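Local coordinates for pilus tip adhesin Cpa (PDB 4C0Z), which sits at the pilus tip and, through reactive thioester bonds, binds covalently to host-surface targets to mediate streptococcal adhesion, this chain being its N-terminal domain, at residues Q52-N57 and N108-D113; G96-N101 and W135-S140; L103-N108 and Q131-Y136; N115-G120 and R168-R173. One frame throughout, in Å; residues are numbered along the deposited sequence.

Contact 1 of 4, residues Q52-N57 and N108-D113; sequences QAYCFN and NGYPND. With SPD (spermidine), chain B.
The ring of Tyr-54 points its hydroxyl into the loop 108-113 and meets the backbone of Tyr-110 there. Its OH donates a hydrogen bond to Tyr-110 O at 2.7 Å, and the acceptor lies at the edge of the Tyr-54 ring, close to the ring plane. The hydroxyl approaches 29° out of the carbonyl plane, at a C=O...donor angle of 129°. Tyrosine suits this place because its long, flat, largely apolar ring can be buried while its one polar atom serves a loop carbonyl.

The second ring, that of Tyr-110, is met by Gln-52. With its CG turned away from the backbone N (chi1 -174°) and the chain bent at chi2, Gln-52 places OE1 in the plane of that ring at its edge, 3.7 Å from Tyr-110 CE1. The amide and ring stand nearly perpendicular, and Lys-42 hydrogen-bonds to the same OE1. The aliphatic part of Gln-52 passes Pro-111, CB to Pro-111 CD 4.1 Å. A cis peptide bond precedes Pro-111 and lets its CB fold over the centre of the Tyr-110 ring.

Farther along the strand comes Cys-55, whose thioester partner is Gln-204. Its SG lies 3.7 Å from spermidine C9, while spermidine N10 donates to Asn-57 O at 3.2 Å. Strand 51-56 runs between strands 41-44 and 205-211 of the barrel, and helix 123-138 packs against Tyr-54 and Tyr-110.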
# COMPACT_ATOMS: atom_id res chain seq x y z
N GLN I 52 -11.32 -17.38 3.11
CA GLN I 52 -10.94 -16.30 2.19
C GLN I 52 -10.69 -15.04 3.02
O GLN I 52 -11.54 -14.67 3.84
CB GLN I 52 -12.05 -16.05 1.12
CG GLN I 52 -11.65 -15.03 0.05
CD GLN I 52 -10.55 -15.53 -0.85
OE1 GLN I 52 -10.62 -16.64 -1.37
NE2 GLN I 52 -9.50 -14.74 -1.06
N ALA I 53 -9.50 -14.44 2.87
CA ALA I 53 -9.12 -13.24 3.61
C ALA I 53 -8.82 -12.08 2.68
O ALA I 53 -8.52 -12.28 1.51
CB ALA I 53 -7.92 -13.51 4.50
N TYR I 54 -8.96 -10.85 3.22
CA TYR I 54 -8.66 -9.60 2.54
C TYR I 54 -7.84 -8.77 3.50
O TYR I 54 -8.06 -8.84 4.72
CB TYR I 54 -9.96 -8.87 2.11
CG TYR I 54 -10.68 -9.61 1.00
CD1 TYR I 54 -10.31 -9.45 -0.33
CD2 TYR I 54 -11.66 -10.57 1.30
CE1 TYR I 54 -10.92 -10.19 -1.35
CE2 TYR I 54 -12.30 -11.29 0.29
CZ TYR I 54 -11.92 -11.10 -1.04
OH TYR I 54 -12.56 -11.78 -2.05
N CYS I 55 -6.87 -8.03 2.98
CA CYS I 55 -5.97 -7.24 3.80
C CYS I 55 -6.41 -5.80 3.96
O CYS I 55 -7.24 -5.30 3.20
CB CYS I 55 -4.55 -7.32 3.26
SG CYS I 55 -4.33 -6.60 1.62
N PHE I 56 -5.80 -5.12 4.93
CA PHE I 56 -5.90 -3.69 5.18
C PHE I 56 -4.57 -3.19 5.72
O PHE I 56 -3.71 -4.02 6.02
CB PHE I 56 -7.12 -3.30 6.01
CG PHE I 56 -7.25 -3.78 7.42
CD1 PHE I 56 -7.76 -5.05 7.69
CD2 PHE I 56 -7.04 -2.92 8.49
CE1 PHE I 56 -7.98 -5.46 9.01
CE2 PHE I 56 -7.26 -3.33 9.81
CZ PHE I 56 -7.74 -4.60 10.06
N ASN I 57 -4.36 -1.85 5.79
CA ASN I 57 -3.11 -1.15 6.14
C ASN I 57 -2.22 -1.16 4.90
O ASN I 57 -1.28 -1.95 4.79
CB ASN I 57 -2.36 -1.73 7.34
CG ASN I 57 -3.21 -1.92 8.58
OD1 ASN I 57 -3.46 -3.03 9.01
ND2 ASN I 57 -3.63 -0.86 9.19
N ASN I 108 -21.36 -9.94 -0.72
CA ASN I 108 -21.61 -9.74 -2.15
C ASN I 108 -20.43 -10.00 -3.07
O ASN I 108 -20.62 -10.10 -4.29
CB ASN I 108 -22.15 -8.34 -2.39
CG ASN I 108 -23.60 -8.22 -2.05
OD1 ASN I 108 -24.47 -8.56 -2.87
ND2 ASN I 108 -23.89 -7.82 -0.82
N GLY I 109 -19.23 -10.08 -2.50
CA GLY I 109 -17.99 -10.27 -3.25
C GLY I 109 -17.55 -11.71 -3.37
O GLY I 109 -18.34 -12.63 -3.13
N TYR I 110 -16.28 -11.91 -3.72
CA TYR I 110 -15.73 -13.25 -3.88
C TYR I 110 -15.44 -13.96 -2.54
O TYR I 110 -14.76 -13.37 -1.69
CB TYR I 110 -14.48 -13.24 -4.79
CG TYR I 110 -13.95 -14.63 -5.07
CD1 TYR I 110 -13.08 -15.27 -4.19
CD2 TYR I 110 -14.39 -15.35 -6.18
CE1 TYR I 110 -12.63 -16.56 -4.42
CE2 TYR I 110 -13.95 -16.65 -6.43
CZ TYR I 110 -13.06 -17.25 -5.55
OH TYR I 110 -12.60 -18.52 -5.78
N PRO I 111 -15.87 -15.23 -2.35
CA PRO I 111 -16.65 -16.08 -3.26
C PRO I 111 -18.17 -16.11 -3.05
O PRO I 111 -18.88 -16.71 -3.87
CB PRO I 111 -16.05 -17.46 -2.99
CG PRO I 111 -15.75 -17.43 -1.50
CD PRO I 111 -15.50 -15.98 -1.12
N ASN I 112 -18.67 -15.52 -1.94
CA ASN I 112 -20.08 -15.56 -1.55
C ASN I 112 -21.03 -15.12 -2.66
O ASN I 112 -21.96 -15.86 -2.99
CB ASN I 112 -20.34 -14.81 -0.25
CG ASN I 112 -21.50 -15.40 0.54
OD1 ASN I 112 -21.51 -16.59 0.86
ND2 ASN I 112 -22.49 -14.59 0.89
N ASP I 113 -20.79 -13.93 -3.26
CA ASP I 113 -21.55 -13.38 -4.39
C ASP I 113 -23.08 -13.66 -4.33
O ASP I 113 -23.67 -14.08 -5.33
CB ASP I 113 -20.93 -13.95 -5.69
CG ASP I 113 -21.40 -13.31 -6.98
OD1 ASP I 113 -21.71 -12.09 -6.97
OD2 ASP I 113 -21.44 -14.02 -8.01
N1 SPD B . 4.52 0.46 -1.97
C2 SPD B . 4.40 1.02 -0.63
C3 SPD B . 3.45 0.16 0.23
C4 SPD B . 3.63 -1.32 -0.01
C5 SPD B . 2.49 -2.02 0.73
N6 SPD B . 1.80 -2.97 -0.13
C7 SPD B . 0.80 -3.77 0.64
C8 SPD B . -0.65 -3.27 0.32
C9 SPD B . -1.69 -4.09 1.15
N10 SPD B . -1.34 -4.19 2.57

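Contact 2 of 4, residues G96-N101 and W135-S140; sequences GQLQQN and WYYTDS
Tyr-137 of helix 123-138 meets both Leu-98 and Asn-101, near the start of helix 98-108. Two residues before it, Trp-135 turns to the spermidine pocket and packs on Cys-55. Next comes Tyr-136, whose CD2 lies over one face of the Tyr-137 ring, toward its rim, while its own ring makes a cation-pi contact with Arg-92.

At Tyr-137 the chi1 of -73° sets CG opposite the carbonyl carbon and presents the other ring face to Asn-101. There Asn-101 CB makes a CH-pi contact 3.8 Å from the ring centroid of Tyr-137, only 12° off the normal. The Asn-101 amide stacks at 28° to the ring, with ND2 3.4 Å from Tyr-137 CE1, and its OD1 is held by Arg-104. This pairing joins the C-terminal end of one helix to the N-terminal end of the other, in the helical part of the thioester domain. A small flat amide suits such a ring face, and apolar Leu-98 suits its buried place, where its CD1 packs on Tyr-137 CB at 3.8 Å and also touches Tyr-137 O.

Thr-138 follows, packing on Phe-56 and Ile-102. Asp-139, the first residue to leave helical geometry, accepts from the backbone N of Asn-57 and Leu-58 with its two carboxylate oxygens.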
# COMPACT_ATOMS: atom_id res chain seq x y z
N GLY I 96 -20.29 5.96 9.42
CA GLY I 96 -20.48 5.36 10.74
C GLY I 96 -20.92 3.91 10.81
O GLY I 96 -21.23 3.41 11.90
N GLN I 97 -20.95 3.23 9.66
CA GLN I 97 -21.29 1.81 9.57
C GLN I 97 -20.19 1.07 8.80
O GLN I 97 -20.45 0.36 7.83
CB GLN I 97 -22.71 1.58 9.03
CG GLN I 97 -23.09 2.35 7.76
CD GLN I 97 -24.38 1.84 7.14
OE1 GLN I 97 -25.19 1.15 7.77
NE2 GLN I 97 -24.59 2.18 5.88
N LEU I 98 -18.94 1.26 9.26
CA LEU I 98 -17.74 0.65 8.67
C LEU I 98 -17.88 -0.87 8.65
O LEU I 98 -17.96 -1.45 7.56
CB LEU I 98 -16.47 1.11 9.42
CG LEU I 98 -15.11 0.60 8.91
CD1 LEU I 98 -14.73 1.22 7.57
CD2 LEU I 98 -14.02 0.90 9.90
N GLN I 99 -18.02 -1.50 9.83
CA GLN I 99 -18.24 -2.94 10.03
C GLN I 99 -19.32 -3.48 9.05
O GLN I 99 -19.05 -4.46 8.35
CB GLN I 99 -18.64 -3.18 11.50
CG GLN I 99 -19.24 -4.55 11.84
CD GLN I 99 -19.45 -4.74 13.32
OE1 GLN I 99 -19.94 -3.85 14.05
NE2 GLN I 99 -19.14 -5.93 13.81
N GLN I 100 -20.50 -2.82 8.99
CA GLN I 100 -21.65 -3.17 8.13
C GLN I 100 -21.33 -3.09 6.65
O GLN I 100 -21.71 -3.99 5.90
CB GLN I 100 -22.89 -2.32 8.47
CG GLN I 100 -23.49 -2.64 9.84
CD GLN I 100 -22.94 -1.81 10.98
OE1 GLN I 100 -21.88 -1.18 10.91
NE2 GLN I 100 -23.67 -1.80 12.09
N ASN I 101 -20.59 -2.04 6.26
CA ASN I 101 -20.16 -1.84 4.88
C ASN I 101 -19.21 -2.94 4.43
O ASN I 101 -19.37 -3.48 3.34
CB ASN I 101 -19.55 -0.46 4.69
CG ASN I 101 -20.60 0.62 4.63
OD1 ASN I 101 -21.71 0.43 4.12
ND2 ASN I 101 -20.29 1.77 5.17
N TRP I 135 -10.46 -1.99 0.62
CA TRP I 135 -9.49 -0.90 0.80
C TRP I 135 -10.14 0.46 0.81
O TRP I 135 -9.67 1.34 1.52
CB TRP I 135 -8.39 -0.93 -0.26
CG TRP I 135 -7.37 -2.01 -0.07
CD1 TRP I 135 -6.92 -2.52 1.11
CD2 TRP I 135 -6.56 -2.60 -1.09
NE1 TRP I 135 -5.94 -3.44 0.89
CE2 TRP I 135 -5.70 -3.52 -0.46
CE3 TRP I 135 -6.51 -2.48 -2.49
CZ2 TRP I 135 -4.79 -4.30 -1.17
CZ3 TRP I 135 -5.63 -3.26 -3.19
CH2 TRP I 135 -4.76 -4.14 -2.53
N TYR I 136 -11.23 0.64 0.01
CA TYR I 136 -11.98 1.88 -0.04
C TYR I 136 -12.47 2.24 1.39
O TYR I 136 -12.42 3.40 1.79
CB TYR I 136 -13.18 1.73 -1.01
CG TYR I 136 -14.08 2.94 -1.08
CD1 TYR I 136 -13.74 4.05 -1.85
CD2 TYR I 136 -15.29 2.97 -0.39
CE1 TYR I 136 -14.57 5.16 -1.92
CE2 TYR I 136 -16.13 4.08 -0.45
CZ TYR I 136 -15.76 5.18 -1.22
OH TYR I 136 -16.57 6.28 -1.27
N TYR I 137 -12.90 1.23 2.17
CA TYR I 137 -13.40 1.45 3.53
C TYR I 137 -12.32 1.38 4.59
O TYR I 137 -12.29 2.23 5.48
CB TYR I 137 -14.56 0.51 3.86
CG TYR I 137 -15.84 0.91 3.15
CD1 TYR I 137 -16.61 1.97 3.61
CD2 TYR I 137 -16.25 0.26 1.99
CE1 TYR I 137 -17.76 2.37 2.93
CE2 TYR I 137 -17.41 0.63 1.32
CZ TYR I 137 -18.16 1.69 1.79
OH TYR I 137 -19.29 2.05 1.10
N THR I 138 -11.44 0.38 4.53
CA THR I 138 -10.42 0.18 5.57
C THR I 138 -9.28 1.19 5.54
O THR I 138 -8.69 1.48 6.59
CB THR I 138 -9.84 -1.22 5.46
OG1 THR I 138 -9.16 -1.35 4.22
CG2 THR I 138 -10.87 -2.31 5.66
N ASP I 139 -8.94 1.70 4.35
CA ASP I 139 -7.80 2.59 4.16
C ASP I 139 -8.15 3.90 3.47
O ASP I 139 -7.24 4.65 3.12
CB ASP I 139 -6.72 1.84 3.37
CG ASP I 139 -5.99 0.82 4.20
OD1 ASP I 139 -6.48 -0.34 4.29
OD2 ASP I 139 -4.99 1.19 4.84
N SER I 140 -9.44 4.17 3.29
CA SER I 140 -9.96 5.36 2.60
C SER I 140 -9.26 5.54 1.23
O SER I 140 -8.86 6.65 0.87
CB SER I 140 -9.86 6.62 3.47
OG SER I 140 -10.53 6.46 4.70

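Contact 3 of 4, residues L103-N108 and Q131-Y136; sequences LRILYN and QNAIWY
Arg-104 O, on the helix that packs through Ile-105 against Ala-133, is gripped by two donors of one residue. Asn-108 N reaches it at 3.1 Å as the ordinary helical bond, and the side-chain Asn-108 ND2 at 2.9 Å. The second bond is nearly straight, with an N-H...acceptor angle of 168°, and Arg-104 O lies in the amide plane of Asn-108. Because the two nitrogens come from opposite faces of the carbonyl plane, both fit on one oxygen. Asparagine suits the last turn of the helix: it folds back on the preceding turn with one end of its amide, while OD1 accepts from Asn-115 ND2 in the following loop.

Across the helix pair the side chains that meet are all apolar. Ile-105 carries the packing with two branches. Its CG2 touches Ala-133 CB and Ile-134 CD1, each at 3.8 Å, while CD1, at the end of an extended CG1 arm, reaches over the backbone to lie 3.5 Å from Ala-133 O. Alanine at 133 leaves room for this arm. Ile-134 is bent at its second torsion (chi2 -66°), which brings its CD1 into touch with both Ile-105 CG2 and Leu-106 CD2, the latter 3.8 Å away. Leu-106 and Ile-134 also rest on Leu-207 of the barrel, and Ala-133 on Leu-171 and Leu-174 of helix 161-174.

The segment axes run antiparallel at 176°, with a closest approach of 9.8 Å: an antiparallel helix pair at ordinary packing distance, lying between the beta-barrel and a further helix in the thioester domain.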
# COMPACT_ATOMS: atom_id res chain seq x y z
N LEU I 103 -18.89 -6.00 5.85
CA LEU I 103 -19.70 -7.23 5.85
C LEU I 103 -20.50 -7.35 4.56
O LEU I 103 -20.55 -8.44 3.98
CB LEU I 103 -20.63 -7.29 7.05
CG LEU I 103 -20.28 -8.28 8.17
CD1 LEU I 103 -21.42 -8.40 9.15
CD2 LEU I 103 -19.94 -9.67 7.64
N ARG I 104 -21.13 -6.23 4.10
CA ARG I 104 -21.90 -6.20 2.85
C ARG I 104 -21.03 -6.53 1.64
O ARG I 104 -21.48 -7.25 0.75
CB ARG I 104 -22.60 -4.85 2.65
CG ARG I 104 -24.01 -4.84 3.16
CD ARG I 104 -24.78 -3.59 2.76
NE ARG I 104 -24.26 -2.39 3.41
CZ ARG I 104 -24.66 -1.94 4.60
NH1 ARG I 104 -25.58 -2.61 5.30
NH2 ARG I 104 -24.14 -0.84 5.11
N ILE I 105 -19.77 -6.03 1.62
CA ILE I 105 -18.82 -6.28 0.54
C ILE I 105 -18.44 -7.75 0.52
O ILE I 105 -18.44 -8.34 -0.56
CB ILE I 105 -17.56 -5.36 0.63
CG1 ILE I 105 -17.94 -3.90 0.30
CG2 ILE I 105 -16.43 -5.86 -0.30
CD1 ILE I 105 -16.89 -2.91 0.74
N LEU I 106 -18.14 -8.33 1.68
CA LEU I 106 -17.75 -9.73 1.77
C LEU I 106 -18.89 -10.66 1.37
O LEU I 106 -18.65 -11.62 0.64
CB LEU I 106 -17.17 -10.06 3.16
CG LEU I 106 -15.87 -9.33 3.55
CD1 LEU I 106 -15.37 -9.76 4.91
CD2 LEU I 106 -14.77 -9.57 2.54
N TYR I 107 -20.13 -10.32 1.77
CA TYR I 107 -21.36 -11.05 1.46
C TYR I 107 -21.67 -11.05 -0.04
O TYR I 107 -22.16 -12.04 -0.56
CB TYR I 107 -22.53 -10.45 2.25
CG TYR I 107 -23.82 -11.24 2.21
CD1 TYR I 107 -23.94 -12.45 2.89
CD2 TYR I 107 -24.95 -10.73 1.58
CE1 TYR I 107 -25.12 -13.19 2.85
CE2 TYR I 107 -26.15 -11.44 1.57
CZ TYR I 107 -26.23 -12.67 2.21
OH TYR I 107 -27.41 -13.36 2.23
N ASN I 108 -21.36 -9.94 -0.72
CA ASN I 108 -21.61 -9.74 -2.15
C ASN I 108 -20.43 -10.00 -3.07
O ASN I 108 -20.62 -10.10 -4.29
CB ASN I 108 -22.15 -8.34 -2.39
CG ASN I 108 -23.60 -8.22 -2.05
OD1 ASN I 108 -24.47 -8.56 -2.87
ND2 ASN I 108 -23.89 -7.82 -0.82
N GLN I 131 -11.19 -6.87 -2.95
CA GLN I 131 -10.08 -6.27 -2.21
C GLN I 131 -10.06 -4.74 -2.34
O GLN I 131 -9.86 -4.05 -1.34
CB GLN I 131 -8.74 -6.90 -2.62
CG GLN I 131 -7.51 -6.35 -1.86
CD GLN I 131 -7.56 -6.69 -0.40
OE1 GLN I 131 -7.16 -7.77 0.01
NE2 GLN I 131 -8.09 -5.78 0.43
N ASN I 132 -10.28 -4.24 -3.57
CA ASN I 132 -10.35 -2.82 -3.86
C ASN I 132 -11.53 -2.15 -3.17
O ASN I 132 -11.36 -1.05 -2.66
CB ASN I 132 -10.31 -2.55 -5.36
CG ASN I 132 -8.88 -2.42 -5.83
OD1 ASN I 132 -8.37 -1.32 -5.92
ND2 ASN I 132 -8.16 -3.52 -6.01
N ALA I 133 -12.68 -2.84 -3.07
CA ALA I 133 -13.85 -2.34 -2.35
C ALA I 133 -13.56 -2.32 -0.83
O ALA I 133 -13.91 -1.35 -0.15
CB ALA I 133 -15.06 -3.21 -2.67
N ILE I 134 -12.87 -3.35 -0.31
CA ILE I 134 -12.44 -3.41 1.09
C ILE I 134 -11.50 -2.22 1.45
O ILE I 134 -11.76 -1.51 2.42
CB ILE I 134 -11.79 -4.80 1.43
CG1 ILE I 134 -12.87 -5.95 1.45
CG2 ILE I 134 -10.97 -4.75 2.73
CD1 ILE I 134 -13.95 -5.87 2.56
N TRP I 135 -10.46 -1.99 0.62
CA TRP I 135 -9.49 -0.90 0.80
C TRP I 135 -10.14 0.46 0.81
O TRP I 135 -9.67 1.34 1.52
CB TRP I 135 -8.39 -0.93 -0.26
CG TRP I 135 -7.37 -2.01 -0.07
CD1 TRP I 135 -6.92 -2.52 1.11
CD2 TRP I 135 -6.56 -2.60 -1.09
NE1 TRP I 135 -5.94 -3.44 0.89
CE2 TRP I 135 -5.70 -3.52 -0.46
CE3 TRP I 135 -6.51 -2.48 -2.49
CZ2 TRP I 135 -4.79 -4.30 -1.17
CZ3 TRP I 135 -5.63 -3.26 -3.19
CH2 TRP I 135 -4.76 -4.14 -2.53
N TYR I 136 -11.23 0.64 0.01
CA TYR I 136 -11.98 1.88 -0.04
C TYR I 136 -12.47 2.24 1.39
O TYR I 136 -12.42 3.40 1.79
CB TYR I 136 -13.18 1.73 -1.01
CG TYR I 136 -14.08 2.94 -1.08
CD1 TYR I 136 -13.74 4.05 -1.85
CD2 TYR I 136 -15.29 2.97 -0.39
CE1 TYR I 136 -14.57 5.16 -1.92
CE2 TYR I 136 -16.13 4.08 -0.45
CZ TYR I 136 -15.76 5.18 -1.22
OH TYR I 136 -16.57 6.28 -1.27

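Contact 4 of 4, residues N115-G120 and R168-R173; sequences NGIMKG and RNALKR
Residues 116-119 make a type I beta turn, closed by Lys-119 N to Gly-116 O at 3.2 Å, and this turn rests on one side of the helical segment 168-173. The approach is close, the CA atoms of Ile-117 and Ala-170 being 5.7 Å apart. Gly-116 enters the turn with positive phi, a conformation easily reached without a side chain.

Ile-117 does most of the touching, and its two branches part to meet different residues. CG2 lies against Ala-170, 3.8 Å from its CB, and Ala-170 CB in turn sits 3.7 Å from Ile-117 O. A small residue such as alanine suits so near an approach of turn and helix. The other branch, CG1, stands over the centre of the Arg-173 guanidinium face, 3.8 Å from Arg-173 CZ. That plate is brought over the isoleucine by the bend at the third torsion of Arg-173 (chi3 78°), and Glu-179 fixes it by a salt bridge to NE. Arginine suits the place because the flat, poorly hydrated face of its guanidinium can stack on an aliphatic group while its NE bonds to the acid. Met-118 starts out away from the helix, but its chain curls back and SD comes within 4.2 Å of Ala-170 CB.

Met-118 also packs on Ala-126, Val-129 and Thr-130, and its N bonds to Asp-113 OD1. The turn therefore lies between helix 161-174 and helix 123-138, with Leu-183 of a later loop beside Ile-117.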
# COMPACT_ATOMS: atom_id res chain seq x y z
N ASN I 115 -25.77 -11.85 -4.40
CA ASN I 115 -26.66 -11.13 -5.32
C ASN I 115 -26.16 -11.07 -6.78
O ASN I 115 -26.69 -10.31 -7.59
CB ASN I 115 -27.00 -9.74 -4.78
CG ASN I 115 -27.88 -9.77 -3.56
OD1 ASN I 115 -29.05 -10.16 -3.60
ND2 ASN I 115 -27.33 -9.36 -2.43
N GLY I 116 -25.17 -11.91 -7.09
CA GLY I 116 -24.60 -12.06 -8.42
C GLY I 116 -23.86 -10.86 -8.98
O GLY I 116 -23.72 -10.76 -10.20
N ILE I 117 -23.37 -9.95 -8.11
CA ILE I 117 -22.60 -8.76 -8.53
C ILE I 117 -21.30 -9.18 -9.27
O ILE I 117 -20.92 -8.52 -10.24
CB ILE I 117 -22.34 -7.80 -7.33
CG1 ILE I 117 -23.65 -7.12 -6.86
CG2 ILE I 117 -21.22 -6.77 -7.62
CD1 ILE I 117 -23.52 -6.30 -5.58
N MET I 118 -20.69 -10.30 -8.84
CA MET I 118 -19.44 -10.84 -9.38
C MET I 118 -19.62 -11.79 -10.58
O MET I 118 -18.62 -12.32 -11.08
CB MET I 118 -18.63 -11.56 -8.27
CG MET I 118 -18.54 -10.79 -6.94
SD MET I 118 -18.04 -9.04 -7.04
CE MET I 118 -16.38 -9.20 -7.63
N LYS I 119 -20.87 -12.00 -11.05
CA LYS I 119 -21.17 -12.89 -12.18
C LYS I 119 -20.36 -12.53 -13.44
O LYS I 119 -20.29 -11.37 -13.83
CB LYS I 119 -22.68 -12.91 -12.48
CG LYS I 119 -23.11 -13.99 -13.47
CD LYS I 119 -24.30 -13.54 -14.31
CE LYS I 119 -24.41 -14.29 -15.62
NZ LYS I 119 -25.65 -13.93 -16.35
N GLY I 120 -19.73 -13.56 -14.02
CA GLY I 120 -18.92 -13.43 -15.23
C GLY I 120 -17.48 -13.02 -15.00
O GLY I 120 -16.68 -13.05 -15.94
N ARG I 168 -15.16 -3.07 -13.37
CA ARG I 168 -15.47 -1.66 -13.11
C ARG I 168 -16.90 -1.47 -12.58
O ARG I 168 -17.11 -0.71 -11.63
CB ARG I 168 -15.24 -0.82 -14.38
CG ARG I 168 -13.78 -0.63 -14.70
CD ARG I 168 -13.56 0.09 -16.01
NE ARG I 168 -12.17 0.55 -16.10
CZ ARG I 168 -11.56 0.91 -17.22
NH1 ARG I 168 -12.20 0.88 -18.38
NH2 ARG I 168 -10.29 1.32 -17.19
N ASN I 169 -17.86 -2.20 -13.17
CA ASN I 169 -19.26 -2.14 -12.78
C ASN I 169 -19.49 -2.78 -11.41
O ASN I 169 -20.25 -2.23 -10.60
CB ASN I 169 -20.16 -2.79 -13.84
CG ASN I 169 -21.45 -2.04 -14.08
OD1 ASN I 169 -22.12 -1.57 -13.15
ND2 ASN I 169 -21.77 -1.83 -15.35
N ALA I 170 -18.81 -3.92 -11.14
CA ALA I 170 -18.92 -4.63 -9.86
C ALA I 170 -18.33 -3.81 -8.71
O ALA I 170 -18.92 -3.80 -7.63
CB ALA I 170 -18.26 -5.99 -9.95
N LEU I 171 -17.22 -3.08 -8.95
CA LEU I 171 -16.59 -2.19 -7.96
C LEU I 171 -17.53 -1.05 -7.60
O LEU I 171 -17.71 -0.77 -6.41
CB LEU I 171 -15.23 -1.65 -8.46
CG LEU I 171 -14.48 -0.70 -7.50
CD1 LEU I 171 -13.99 -1.43 -6.24
CD2 LEU I 171 -13.32 -0.01 -8.22
N LYS I 172 -18.16 -0.43 -8.63
CA LYS I 172 -19.12 0.66 -8.50
C LYS I 172 -20.28 0.26 -7.58
O LYS I 172 -20.65 1.03 -6.68
CB LYS I 172 -19.66 1.06 -9.90
CG LYS I 172 -20.45 2.36 -9.91
CD LYS I 172 -21.18 2.58 -11.22
CE LYS I 172 -21.78 3.97 -11.33
NZ LYS I 172 -22.92 4.18 -10.40
N ARG I 173 -20.82 -0.94 -7.80
CA ARG I 173 -21.94 -1.48 -7.03
C ARG I 173 -21.54 -1.80 -5.58
O ARG I 173 -22.30 -1.46 -4.68
CB ARG I 173 -22.58 -2.68 -7.73
CG ARG I 173 -23.30 -2.31 -9.04
CD ARG I 173 -23.74 -3.54 -9.80
NE ARG I 173 -24.95 -4.13 -9.23
CZ ARG I 173 -25.47 -5.30 -9.61
NH1 ARG I 173 -24.88 -6.01 -10.57
NH2 ARG I 173 -26.56 -5.77 -9.03

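In the fold
From the N terminus, strand 51-56 is the first part reached by any of the contacts, and contact 1 closes the loop from it to residues 108-113, tying the barrel to the connection after helix 98-108. Contacts 2 and 3 each begin within that loop and end beyond it on helix 123-138, so both cross contact 1. Together they follow one helix pair; contact 3 starts later than contact 2 and ends on the same stretch of helix 123-138. Contact 4 opens after contact 1 has closed, starts inside the loops of contacts 2 and 3, and crosses both to reach helix 161-174. Asn-108 belongs to contacts 1 and 3. Barrel, helix pair and helix 161-174 are thus joined in turn.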